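Local coordinates for protein maleylacetate reductase (Agrobacterium tumefaciens, PDB 3HL0) that probably catalyses the NADH-dependent reduction of maleylacetate to 3-oxoadipate, as a member of the iron-containing alcohol dehydrogenase family, at residues G47-L52 / V92-G97; L40-Q45 / S65-H70; V116-Y121 / E149-D154. One frame throughout, in Å; residues are numbered along the deposited sequence.

How the contacts relate
Contacts 1, 2 and 3 all belong to the nucleotide-binding part of the chain, and each touches NAD. Contacts 1 and 3 share a parallel sheet in which strands 90-95 and 113-118 are neighbours. Contact 1, also buried, lays a helix on one face of it by packing, without a hydrogen bond across. Contact 3 joins two strands edge to edge through backbone hydrogen bonds, and all of its touching residues are buried. Contact 2 is only partly buried. It pairs two loops at the strand ends, one polar bond doing the joining. Strand 37-40 leads into contact 2 and pairs with Val-92 and Leu-94 of contact 1. Gln-45 of contact 2 bonds Thr-119 of contact 3.

Contact 1 (G47-L52 / V92-G97); sequences GDAEAL and VSLGGG. With NAD (nicotinamide-adenine-dinucleotide), chain D.
Helix segment 47-52 lies over strand 92-95 with their axes 9.1 Å apart and their directions at 142°, and the backbones come nearest at Ala-49 and Leu-94. No hydrogen bond joins the two; they meet by packing. Leu-94 does most of the touching. Its CG is anti to the backbone N (chi1 175°), and its branch CD2 meets the first turn of the segment. There CD2 sits 3.6 Å from Ala-49 N and 3.7 Å from Asp-48 C. The methyl thus rests on the peptide between these residues more closely than on their side chains. Asp-48 adds its CB, 3.9 Å from Leu-94 CD2, while the residue as a whole is exposed. Ala-49 CB is a little farther off, at 4.4 Å from Leu-94 CD2.

One turn on, Leu-52 reaches the earlier part of the strand. Its CD2 lies 3.9 Å from Val-92 CG1, and the two side chains cross obliquely. Ile-117 of the next strand touches Leu-52, Val-92 and Leu-94, and Val-39 lies against Ala-49 and Leu-52. The helix therefore covers several strands.

Past the strand the chain turns into the glycines. Gly-96 is the N-cap of helix 97-110. Gly-97 N donates to NAD O2N at 2.9 Å, with an N-H...O angle of 163°. Both glycines lie against the pyrophosphate, Gly-96 C coming 3.2 Å from NAD O1A. Helix packed on parallel sheet, with a glycine-rich turn leading from strand to helix at the pyrophosphate, is the arrangement of a Rossmann-like dinucleotide-binding domain.

Contact 2 (L40-Q45 / S65-H70); sequences LSTPQQ and SEAAMH. With NAD (nicotinamide-adenine-dinucleotide), chain D.
Ser-41 OG lies between its backbone N and carbonyl carbon (chi1 73°) and touches Ser-65 CB, 3.3 Å away. Thr-42 OG1 takes the same kind of position (chi1 62°), which turns it to the NAD ribose. These loops follow strands 37-40 and 60-64, adjacent in the parallel sheet of the Rossmann-like domain, and the first binds the adenosine ribose.

One hydrogen bond joins the loops. Ala-67 N donates to Ser-41 O at 2.9 Å, with the donor tilted 24° from the carbonyl plane. Ser-65 CA lies 3.1 Å from Ser-41 O in a CA-H...O contact, and Ala-67 CB also packs on that oxygen. Thr-42 CG2 lies against Ala-67 O. Pro-43 turns CG and CD to the second loop, with CD 3.4 Å from Ser-65 O. In the assembly, His-70 of the second subunit packs on this proline.

The first loop is braced from within. Thr-42 O accepts from Ser-41 OG and from Gln-45 N, which reach it from opposite faces of its plane. Three side chains then hold the two ribose hydroxyls. Gln-44 is bent at chi2, and its NE2 donates to NAD O3B at 2.8 Å. O2B has two partners: it receives the hydroxyl hydrogen of Thr-42 and gives its own to Gln-45. The amide of Gln-45 also lies near the adenine, while its NE2 bonds to Thr-119 OG1. Thr-42 OG1 is 2.7 Å from NAD O2B, and Gln-45 OE1 is 2.8 Å from that same oxygen.

Contact 3 (V116-Y121 / E149-D154); sequences VIPTTY and EVVIYD. With CA (calcium ion), chain C; NAD (nicotinamide-adenine-dinucleotide), chain D.
Pro-118 meets Val-151 and Tyr-153 at the apolar centre of this strand pair. Its CG is 3.7 Å from Val-151 CG1 and is also close to Tyr-153 CE1, at 3.5 Å. The proline crosses each of these side chains at about a right angle and approaches the tyrosine ring obliquely. Val-151 CG1 is anti to its backbone N (chi1 180°). The methyl sits over one face of the Tyr-153 ring, offset toward the rim. The hydroxyl of Tyr-153 bonds to Glu-125, and its ring also meets Trp-226. Ile-117 CG1 lies 4.2 Å from Ile-152 CB, and both residues also touch Val-25 of helix 25-31.

The strands are parallel neighbours within the sheet of the Rossmann-like domain, and Val-116 pairs with Val-151. Val-116 N donates to Val-150 O at 2.9 Å, and Ile-152 N donates to Val-116 O at 2.8 Å. Farther along, Pro-118 has no N-H to give. A water takes part there: it donates to Pro-118 O and Ile-152 O and accepts from Asp-154 N.

Beyond Pro-118 the chain reaches the cofactor. Thr-119 O accepts from the adenine amine N6A at 3.0 Å. Thr-120 OG1 donates to NAD O2N, 2.6 Å away, on the nicotinamide-side phosphate. Far from the NAD, before strand 150-153, Glu-149 is bent at chi2. Its OE2 binds the calcium ion at 2.4 Å, alongside five waters. OE1 accepts from one of those waters and from Gln-114 N.

Contact 1 (G47-L52 / V92-G97)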
loop_
_atom_site.group_PDB
_atom_site.type_symbol
_atom_site.label_atom_id
_atom_site.label_comp_id
_atom_site.label_asym_id
_atom_site.label_seq_id
_atom_site.Cartn_x
_atom_site.Cartn_y
_atom_site.Cartn_z
ATOM N N GLY A 47 6.162 -8.244 -12.689
ATOM C CA GLY A 47 6.296 -8.282 -14.149
ATOM C C GLY A 47 7.631 -7.694 -14.570
ATOM O O GLY A 47 8.351 -8.286 -15.389
ATOM N N ASP A 48 7.974 -6.539 -14.006
ATOM C CA ASP A 48 9.235 -5.865 -14.350
ATOM C C ASP A 48 10.477 -6.682 -13.923
ATOM O O ASP A 48 11.467 -6.767 -14.666
ATOM C CB ASP A 48 9.254 -4.455 -13.784
ATOM C CG ASP A 48 8.187 -3.552 -14.429
ATOM O OD1 ASP A 48 7.623 -3.918 -15.495
ATOM O OD2 ASP A 48 7.907 -2.471 -13.869
ATOM N N ALA A 49 10.382 -7.310 -12.755
ATOM C CA ALA A 49 11.453 -8.165 -12.233
ATOM C C ALA A 49 11.668 -9.382 -13.124
ATOM O O ALA A 49 12.804 -9.769 -13.446
ATOM C CB ALA A 49 11.131 -8.596 -10.842
ATOM N N GLU A 50 10.554 -9.953 -13.562
ATOM C CA GLU A 50 10.606 -11.076 -14.482
ATOM C C GLU A 50 11.152 -10.673 -15.850
ATOM O O GLU A 50 11.922 -11.435 -16.444
ATOM C CB GLU A 50 9.217 -11.709 -14.602
ATOM C CG GLU A 50 8.854 -12.469 -13.351
ATOM C CD GLU A 50 7.387 -12.799 -13.243
ATOM O OE1 GLU A 50 6.573 -12.426 -14.128
ATOM O OE2 GLU A 50 7.043 -13.464 -12.245
ATOM N N ALA A 51 10.785 -9.483 -16.330
ATOM C CA ALA A 51 11.281 -9.040 -17.650
ATOM C C ALA A 51 12.799 -8.801 -17.571
ATOM O O ALA A 51 13.555 -9.211 -18.466
ATOM C CB ALA A 51 10.559 -7.800 -18.130
ATOM N N LEU A 52 13.253 -8.163 -16.489
ATOM C CA LEU A 52 14.705 -7.973 -16.289
ATOM C C LEU A 52 15.464 -9.308 -16.214
ATOM O O LEU A 52 16.527 -9.509 -16.833
ATOM C CB LEU A 52 14.970 -7.153 -15.025
ATOM C CG LEU A 52 16.453 -7.028 -14.645
ATOM C CD1 LEU A 52 17.265 -6.369 -15.760
ATOM C CD2 LEU A 52 16.518 -6.264 -13.312
ATOM N N VAL A 92 19.686 -8.343 -7.169
ATOM C CA VAL A 92 19.374 -7.151 -7.947
ATOM C C VAL A 92 18.005 -6.727 -7.426
ATOM O O VAL A 92 17.029 -7.398 -7.656
ATOM C CB VAL A 92 19.339 -7.442 -9.460
ATOM C CG1 VAL A 92 18.828 -6.212 -10.192
ATOM C CG2 VAL A 92 20.765 -7.826 -10.002
ATOM N N SER A 93 17.972 -5.611 -6.706
ATOM C CA SER A 93 16.750 -5.191 -6.032
ATOM C C SER A 93 16.057 -4.171 -6.895
ATOM O O SER A 93 16.539 -3.057 -7.013
ATOM C CB SER A 93 17.093 -4.549 -4.696
ATOM O OG SER A 93 17.827 -5.493 -3.912
ATOM N N LEU A 94 14.924 -4.534 -7.490
ATOM C CA LEU A 94 14.221 -3.630 -8.422
ATOM C C LEU A 94 12.943 -3.143 -7.744
ATOM O O LEU A 94 11.983 -3.928 -7.571
ATOM C CB LEU A 94 13.895 -4.400 -9.702
ATOM C CG LEU A 94 13.055 -3.623 -10.718
ATOM C CD1 LEU A 94 13.802 -2.457 -11.299
ATOM C CD2 LEU A 94 12.648 -4.613 -11.820
ATOM N N GLY A 95 12.915 -1.896 -7.276
ATOM C CA GLY A 95 11.717 -1.425 -6.538
ATOM C C GLY A 95 12.043 -0.288 -5.610
ATOM O O GLY A 95 13.111 0.335 -5.750
ATOM N N GLY A 96 11.128 -0.020 -4.675
ATOM C CA GLY A 96 11.304 1.050 -3.715
ATOM C C GLY A 96 11.989 0.552 -2.434
ATOM O O GLY A 96 12.658 -0.496 -2.446
ATOM N N GLY A 97 11.866 1.336 -1.374
ATOM C CA GLY A 97 12.490 1.074 -0.093
ATOM C C GLY A 97 12.169 -0.318 0.425
ATOM O O GLY A 97 13.020 -0.933 1.024
HETATM P PA NAD D . 7.615 0.796 -1.040
HETATM O O1A NAD D . 8.946 0.251 -1.428
HETATM O O2A NAD D . 6.954 0.233 0.159
HETATM O O5B NAD D . 6.691 0.831 -2.339
HETATM C C5B NAD D . 5.285 1.045 -2.174
HETATM C C4B NAD D . 4.582 0.384 -3.351
HETATM O O4B NAD D . 4.900 1.103 -4.541
HETATM C C3B NAD D . 5.031 -1.077 -3.546
HETATM O O3B NAD D . 3.917 -1.947 -3.820
HETATM C C2B NAD D . 5.946 -0.962 -4.743
HETATM O O2B NAD D . 6.016 -2.148 -5.508
HETATM C C1B NAD D . 5.322 0.190 -5.544
HETATM N N9A NAD D . 6.285 0.869 -6.443
HETATM C C8A NAD D . 7.530 1.368 -6.107
HETATM N N7A NAD D . 8.089 1.921 -7.208
HETATM C C5A NAD D . 7.232 1.774 -8.266
HETATM C C6A NAD D . 7.315 2.144 -9.608
HETATM N N6A NAD D . 8.224 3.026 -10.098
HETATM N N1A NAD D . 6.225 1.806 -10.412
HETATM C C2A NAD D . 5.121 1.167 -9.894
HETATM N N3A NAD D . 5.031 0.811 -8.573
HETATM C C4A NAD D . 6.093 1.118 -7.772
HETATM O O3 NAD D . 7.717 2.390 -0.692
HETATM P PN NAD D . 8.988 3.301 -0.259
HETATM O O1N NAD D . 8.376 4.533 0.322
HETATM O O2N NAD D . 9.842 3.382 -1.442
HETATM O O5D NAD D . 9.726 2.503 0.914
HETATM C C5D NAD D . 9.228 2.482 2.249
HETATM C C4D NAD D . 10.062 1.458 3.021
HETATM O O4D NAD D . 11.432 1.804 2.875
HETATM C C3D NAD D . 9.750 1.548 4.509
HETATM O O3D NAD D . 9.899 0.231 5.064
HETATM C C2D NAD D . 10.827 2.475 5.021
HETATM O O2D NAD D . 11.106 2.348 6.416
HETATM C C1D NAD D . 12.001 2.066 4.151
HETATM N N1N NAD D . 13.026 3.094 4.030
HETATM C C2N NAD D . 14.273 2.766 4.472
HETATM C C3N NAD D . 15.281 3.703 4.380
HETATM C C7N NAD D . 16.592 3.227 4.853
HETATM O O7N NAD D . 17.590 4.109 4.681
HETATM N N7N NAD D . 16.750 2.004 5.416
HETATM C C4N NAD D . 15.081 5.001 3.791
HETATM C C5N NAD D . 13.793 5.315 3.351
HETATM C C6N NAD D . 12.775 4.354 3.483
#

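Contact 2 (L40-Q45 / S65-H70)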
loop_
_atom_site.group_PDB
_atom_site.type_symbol
_atom_site.label_atom_id
_atom_site.label_comp_id
_atom_site.label_asym_id
_atom_site.label_seq_id
_atom_site.Cartn_x
_atom_site.Cartn_y
_atom_site.Cartn_z
ATOM N N LEU A 40 14.996 -9.225 -7.217
ATOM C CA LEU A 40 14.017 -9.084 -6.152
ATOM C C LEU A 40 12.955 -8.034 -6.507
ATOM O O LEU A 40 13.260 -7.009 -7.123
ATOM C CB LEU A 40 14.733 -8.598 -4.872
ATOM C CG LEU A 40 15.910 -9.429 -4.387
ATOM C CD1 LEU A 40 16.466 -8.688 -3.170
ATOM C CD2 LEU A 40 15.483 -10.860 -4.041
ATOM N N SER A 41 11.716 -8.280 -6.092
ATOM C CA SER A 41 10.636 -7.277 -6.198
ATOM C C SER A 41 9.509 -7.578 -5.231
ATOM O O SER A 41 9.491 -8.629 -4.592
ATOM C CB SER A 41 10.032 -7.234 -7.616
ATOM O OG SER A 41 9.230 -8.370 -7.851
ATOM N N THR A 42 8.593 -6.631 -5.120
ATOM C CA THR A 42 7.287 -6.861 -4.530
ATOM C C THR A 42 6.356 -7.529 -5.562
ATOM O O THR A 42 6.688 -7.644 -6.765
ATOM C CB THR A 42 6.631 -5.525 -4.138
ATOM O OG1 THR A 42 6.457 -4.761 -5.338
ATOM C CG2 THR A 42 7.430 -4.769 -3.112
ATOM N N PRO A 43 5.169 -7.976 -5.118
ATOM C CA PRO A 43 4.197 -8.447 -6.135
ATOM C C PRO A 43 3.771 -7.356 -7.132
ATOM O O PRO A 43 3.444 -7.651 -8.289
ATOM C CB PRO A 43 3.004 -8.884 -5.280
ATOM C CG PRO A 43 3.607 -9.294 -3.966
ATOM C CD PRO A 43 4.779 -8.365 -3.742
ATOM N N GLN A 44 3.788 -6.098 -6.696
ATOM C CA GLN A 44 3.335 -4.986 -7.531
ATOM C C GLN A 44 4.321 -4.623 -8.637
ATOM O O GLN A 44 4.000 -3.815 -9.533
ATOM C CB GLN A 44 3.010 -3.765 -6.651
ATOM C CG GLN A 44 1.748 -3.957 -5.769
ATOM C CD GLN A 44 1.987 -4.840 -4.540
ATOM O OE1 GLN A 44 1.194 -5.734 -4.260
ATOM N NE2 GLN A 44 3.091 -4.596 -3.812
ATOM N N GLN A 45 5.527 -5.195 -8.577
ATOM C CA GLN A 45 6.529 -4.963 -9.613
ATOM C C GLN A 45 7.104 -6.293 -10.165
ATOM O O GLN A 45 8.176 -6.305 -10.784
ATOM C CB GLN A 45 7.628 -4.050 -9.088
ATOM C CG GLN A 45 7.185 -2.591 -8.960
ATOM C CD GLN A 45 8.248 -1.725 -8.282
ATOM O OE1 GLN A 45 8.371 -1.736 -7.046
ATOM N NE2 GLN A 45 9.028 -0.985 -9.087
ATOM N N SER A 65 9.784 -12.507 -5.914
ATOM C CA SER A 65 8.903 -11.346 -6.058
ATOM C C SER A 65 7.918 -11.210 -4.889
ATOM O O SER A 65 6.779 -10.734 -5.054
ATOM C CB SER A 65 8.140 -11.413 -7.393
ATOM O OG SER A 65 7.367 -12.630 -7.481
ATOM N N GLU A 66 8.362 -11.579 -3.707
ATOM C CA GLU A 66 7.465 -11.486 -2.544
ATOM C C GLU A 66 7.921 -10.503 -1.478
ATOM O O GLU A 66 7.588 -10.659 -0.291
ATOM C CB GLU A 66 7.230 -12.873 -1.948
ATOM C CG GLU A 66 6.338 -13.751 -2.819
ATOM C CD GLU A 66 6.408 -15.194 -2.428
ATOM O OE1 GLU A 66 6.316 -15.494 -1.210
ATOM O OE2 GLU A 66 6.551 -16.032 -3.344
ATOM N N ALA A 67 8.685 -9.476 -1.891
ATOM C CA ALA A 67 9.142 -8.472 -0.940
ATOM C C ALA A 67 7.910 -7.861 -0.300
ATOM O O ALA A 67 6.897 -7.629 -0.976
ATOM C CB ALA A 67 9.951 -7.408 -1.627
ATOM N N ALA A 68 7.996 -7.637 1.007
ATOM C CA ALA A 68 6.831 -7.335 1.813
ATOM C C ALA A 68 7.054 -6.041 2.580
ATOM O O ALA A 68 8.194 -5.692 2.913
ATOM C CB ALA A 68 6.564 -8.502 2.786
HETATM N N MSE A 69 5.967 -5.336 2.894
HETATM C CA MSE A 69 6.086 -4.117 3.718
HETATM C C MSE A 69 6.795 -4.459 5.030
HETATM O O MSE A 69 6.478 -5.476 5.654
HETATM C CB MSE A 69 4.683 -3.521 4.018
ATOM N N HIS A 70 7.758 -3.615 5.405
ATOM C CA HIS A 70 8.400 -3.634 6.727
ATOM C C HIS A 70 9.390 -4.780 6.903
ATOM O O HIS A 70 9.799 -5.057 8.032
ATOM C CB HIS A 70 7.355 -3.655 7.864
ATOM C CG HIS A 70 6.242 -2.668 7.683
ATOM N ND1 HIS A 70 6.465 -1.314 7.546
ATOM C CD2 HIS A 70 4.895 -2.835 7.649
ATOM C CE1 HIS A 70 5.307 -0.689 7.412
ATOM N NE2 HIS A 70 4.340 -1.590 7.472
HETATM P PA NAD D . 7.615 0.796 -1.040
HETATM O O1A NAD D . 8.946 0.251 -1.428
HETATM O O2A NAD D . 6.954 0.233 0.159
HETATM O O5B NAD D . 6.691 0.831 -2.339
HETATM C C5B NAD D . 5.285 1.045 -2.174
HETATM C C4B NAD D . 4.582 0.384 -3.351
HETATM O O4B NAD D . 4.900 1.103 -4.541
HETATM C C3B NAD D . 5.031 -1.077 -3.546
HETATM O O3B NAD D . 3.917 -1.947 -3.820
HETATM C C2B NAD D . 5.946 -0.962 -4.743
HETATM O O2B NAD D . 6.016 -2.148 -5.508
HETATM C C1B NAD D . 5.322 0.190 -5.544
HETATM N N9A NAD D . 6.285 0.869 -6.443
HETATM C C8A NAD D . 7.530 1.368 -6.107
HETATM N N7A NAD D . 8.089 1.921 -7.208
HETATM C C5A NAD D . 7.232 1.774 -8.266
HETATM C C6A NAD D . 7.315 2.144 -9.608
HETATM N N6A NAD D . 8.224 3.026 -10.098
HETATM N N1A NAD D . 6.225 1.806 -10.412
HETATM C C2A NAD D . 5.121 1.167 -9.894
HETATM N N3A NAD D . 5.031 0.811 -8.573
HETATM C C4A NAD D . 6.093 1.118 -7.772
HETATM O O3 NAD D . 7.717 2.390 -0.692
HETATM P PN NAD D . 8.988 3.301 -0.259
HETATM O O1N NAD D . 8.376 4.533 0.322
HETATM O O2N NAD D . 9.842 3.382 -1.442
HETATM O O5D NAD D . 9.726 2.503 0.914
HETATM C C5D NAD D . 9.228 2.482 2.249
HETATM C C4D NAD D . 10.062 1.458 3.021
HETATM O O4D NAD D . 11.432 1.804 2.875
HETATM C C3D NAD D . 9.750 1.548 4.509
HETATM O O3D NAD D . 9.899 0.231 5.064
HETATM C C2D NAD D . 10.827 2.475 5.021
HETATM O O2D NAD D . 11.106 2.348 6.416
HETATM C C1D NAD D . 12.001 2.066 4.151
HETATM N N1N NAD D . 13.026 3.094 4.030
HETATM C C2N NAD D . 14.273 2.766 4.472
HETATM C C3N NAD D . 15.281 3.703 4.380
HETATM C C7N NAD D . 16.592 3.227 4.853
HETATM O O7N NAD D . 17.590 4.109 4.681
HETATM N N7N NAD D . 16.750 2.004 5.416
HETATM C C4N NAD D . 15.081 5.001 3.791
HETATM C C5N NAD D . 13.793 5.315 3.351
HETATM C C6N NAD D . 12.775 4.354 3.483
#

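Contact 3 (V116-Y121 / E149-D154)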
loop_
_atom_site.group_PDB
_atom_site.type_symbol
_atom_site.label_atom_id
_atom_site.label_comp_id
_atom_site.label_asym_id
_atom_site.label_seq_id
_atom_site.Cartn_x
_atom_site.Cartn_y
_atom_site.Cartn_z
ATOM N N VAL A 116 21.241 -2.237 -6.710
ATOM C CA VAL A 116 19.890 -1.732 -6.433
ATOM C C VAL A 116 19.465 -0.881 -7.592
ATOM O O VAL A 116 20.258 -0.063 -8.101
ATOM C CB VAL A 116 19.868 -0.896 -5.125
ATOM C CG1 VAL A 116 18.404 -0.429 -4.824
ATOM C CG2 VAL A 116 20.394 -1.730 -3.987
ATOM N N ILE A 117 18.231 -1.103 -8.052
ATOM C CA ILE A 117 17.628 -0.335 -9.148
ATOM C C ILE A 117 16.383 0.365 -8.536
ATOM O O ILE A 117 15.260 -0.202 -8.522
ATOM C CB ILE A 117 17.236 -1.252 -10.336
ATOM C CG1 ILE A 117 18.446 -2.061 -10.809
ATOM C CG2 ILE A 117 16.697 -0.360 -11.511
ATOM C CD1 ILE A 117 18.026 -3.110 -11.858
ATOM N N PRO A 118 16.579 1.580 -7.966
ATOM C CA PRO A 118 15.502 2.219 -7.179
ATOM C C PRO A 118 14.416 2.748 -8.092
ATOM O O PRO A 118 14.717 3.312 -9.130
ATOM C CB PRO A 118 16.195 3.377 -6.441
ATOM C CG PRO A 118 17.680 3.158 -6.604
ATOM C CD PRO A 118 17.872 2.295 -7.867
ATOM N N THR A 119 13.154 2.635 -7.659
ATOM C CA THR A 119 12.050 3.111 -8.495
ATOM C C THR A 119 11.149 4.067 -7.714
ATOM O O THR A 119 10.073 4.413 -8.183
ATOM C CB THR A 119 11.231 1.937 -9.074
ATOM O OG1 THR A 119 10.653 1.171 -7.988
ATOM C CG2 THR A 119 12.143 0.982 -9.935
ATOM N N THR A 120 11.567 4.442 -6.502
ATOM C CA THR A 120 10.883 5.522 -5.753
ATOM C C THR A 120 11.927 6.518 -5.306
ATOM O O THR A 120 13.083 6.483 -5.773
ATOM C CB THR A 120 10.092 5.034 -4.505
ATOM O OG1 THR A 120 11.003 4.647 -3.460
ATOM C CG2 THR A 120 9.155 3.854 -4.851
ATOM N N TYR A 121 11.544 7.421 -4.398
ATOM C CA TYR A 121 12.439 8.464 -3.924
ATOM C C TYR A 121 12.916 8.237 -2.495
ATOM O O TYR A 121 13.479 9.118 -1.870
ATOM C CB TYR A 121 11.751 9.832 -4.064
ATOM C CG TYR A 121 11.271 10.092 -5.509
ATOM C CD1 TYR A 121 12.103 9.807 -6.612
ATOM C CD2 TYR A 121 9.979 10.589 -5.757
ATOM C CE1 TYR A 121 11.664 10.021 -7.913
ATOM C CE2 TYR A 121 9.519 10.798 -7.049
ATOM C CZ TYR A 121 10.377 10.516 -8.130
ATOM O OH TYR A 121 9.893 10.737 -9.391
ATOM N N GLU A 149 26.433 -2.123 -2.858
ATOM C CA GLU A 149 27.624 -1.924 -3.675
ATOM C C GLU A 149 27.402 -1.040 -4.885
ATOM O O GLU A 149 28.281 -0.253 -5.239
ATOM C CB GLU A 149 28.147 -3.263 -4.172
ATOM C CG GLU A 149 28.950 -4.038 -3.147
ATOM C CD GLU A 149 28.122 -4.639 -2.014
ATOM O OE1 GLU A 149 26.880 -4.790 -2.121
ATOM O OE2 GLU A 149 28.719 -4.950 -0.957
ATOM N N VAL A 150 26.278 -1.228 -5.587
ATOM C CA VAL A 150 26.082 -0.555 -6.857
ATOM C C VAL A 150 24.636 -0.050 -6.921
ATOM O O VAL A 150 23.734 -0.761 -6.491
ATOM C CB VAL A 150 26.344 -1.517 -8.059
ATOM C CG1 VAL A 150 26.032 -0.842 -9.368
ATOM C CG2 VAL A 150 27.782 -2.066 -8.042
ATOM N N VAL A 151 24.421 1.157 -7.422
ATOM C CA VAL A 151 23.052 1.631 -7.619
ATOM C C VAL A 151 22.928 2.061 -9.068
ATOM O O VAL A 151 23.827 2.739 -9.585
ATOM C CB VAL A 151 22.788 2.864 -6.734
ATOM C CG1 VAL A 151 21.366 3.369 -6.937
ATOM C CG2 VAL A 151 23.039 2.544 -5.278
ATOM N N ILE A 152 21.873 1.587 -9.748
ATOM C CA ILE A 152 21.596 1.965 -11.141
ATOM C C ILE A 152 20.332 2.803 -11.127
ATOM O O ILE A 152 19.245 2.293 -10.849
ATOM C CB ILE A 152 21.428 0.700 -12.027
ATOM C CG1 ILE A 152 22.730 -0.088 -12.005
ATOM C CG2 ILE A 152 21.055 1.072 -13.464
ATOM C CD1 ILE A 152 22.616 -1.389 -12.845
ATOM N N TYR A 153 20.477 4.082 -11.429
ATOM C CA TYR A 153 19.335 4.985 -11.484
ATOM C C TYR A 153 18.878 5.161 -12.927
ATOM O O TYR A 153 19.586 5.765 -13.766
ATOM C CB TYR A 153 19.709 6.370 -10.951
ATOM C CG TYR A 153 19.779 6.473 -9.443
ATOM C CD1 TYR A 153 18.617 6.359 -8.670
ATOM C CD2 TYR A 153 20.995 6.731 -8.802
ATOM C CE1 TYR A 153 18.670 6.496 -7.257
ATOM C CE2 TYR A 153 21.065 6.859 -7.447
ATOM C CZ TYR A 153 19.914 6.756 -6.668
ATOM O OH TYR A 153 20.012 6.890 -5.324
ATOM N N ASP A 154 17.678 4.649 -13.197
ATOM C CA ASP A 154 17.116 4.700 -14.546
ATOM C C ASP A 154 15.752 5.391 -14.493
ATOM O O ASP A 154 14.766 4.753 -14.115
ATOM C CB ASP A 154 16.977 3.285 -15.097
ATOM C CG ASP A 154 16.415 3.254 -16.528
ATOM O OD1 ASP A 154 15.954 4.290 -17.038
ATOM O OD2 ASP A 154 16.532 2.181 -17.164
HETATM CA CA CA C . 28.287 -5.952 1.185
HETATM P PA NAD D . 7.615 0.796 -1.040
HETATM O O1A NAD D . 8.946 0.251 -1.428
HETATM O O2A NAD D . 6.954 0.233 0.159
HETATM O O5B NAD D . 6.691 0.831 -2.339
HETATM C C5B NAD D . 5.285 1.045 -2.174
HETATM C C4B NAD D . 4.582 0.384 -3.351
HETATM O O4B NAD D . 4.900 1.103 -4.541
HETATM C C3B NAD D . 5.031 -1.077 -3.546
HETATM O O3B NAD D . 3.917 -1.947 -3.820
HETATM C C2B NAD D . 5.946 -0.962 -4.743
HETATM O O2B NAD D . 6.016 -2.148 -5.508
HETATM C C1B NAD D . 5.322 0.190 -5.544
HETATM N N9A NAD D . 6.285 0.869 -6.443
HETATM C C8A NAD D . 7.530 1.368 -6.107
HETATM N N7A NAD D . 8.089 1.921 -7.208
HETATM C C5A NAD D . 7.232 1.774 -8.266
HETATM C C6A NAD D . 7.315 2.144 -9.608
HETATM N N6A NAD D . 8.224 3.026 -10.098
HETATM N N1A NAD D . 6.225 1.806 -10.412
HETATM C C2A NAD D . 5.121 1.167 -9.894
HETATM N N3A NAD D . 5.031 0.811 -8.573
HETATM C C4A NAD D . 6.093 1.118 -7.772
HETATM O O3 NAD D . 7.717 2.390 -0.692
HETATM P PN NAD D . 8.988 3.301 -0.259
HETATM O O1N NAD D . 8.376 4.533 0.322
HETATM O O2N NAD D . 9.842 3.382 -1.442
HETATM O O5D NAD D . 9.726 2.503 0.914
HETATM C C5D NAD D . 9.228 2.482 2.249
HETATM C C4D NAD D . 10.062 1.458 3.021
HETATM O O4D NAD D . 11.432 1.804 2.875
HETATM C C3D NAD D . 9.750 1.548 4.509
HETATM O O3D NAD D . 9.899 0.231 5.064
HETATM C C2D NAD D . 10.827 2.475 5.021
HETATM O O2D NAD D . 11.106 2.348 6.416
HETATM C C1D NAD D . 12.001 2.066 4.151
HETATM N N1N NAD D . 13.026 3.094 4.030
HETATM C C2N NAD D . 14.273 2.766 4.472
HETATM C C3N NAD D . 15.281 3.703 4.380
HETATM C C7N NAD D . 16.592 3.227 4.853
HETATM O O7N NAD D . 17.590 4.109 4.681
HETATM N N7N NAD D . 16.750 2.004 5.416
HETATM C C4N NAD D . 15.081 5.001 3.791
HETATM C C5N NAD D . 13.793 5.315 3.351
HETATM C C6N NAD D . 12.775 4.354 3.483
HETATM O O HOH W 1 16.511 3.046 -11.242
HETATM O O HOH W 2 26.032 -6.183 0.055
HETATM O O HOH W 3 28.004 -3.847 1.914
HETATM O O HOH W 4 27.243 -7.297 2.688
HETATM O O HOH W 5 29.958 -6.738 2.688
HETATM O O HOH W 6 28.819 -7.969 -0.098
#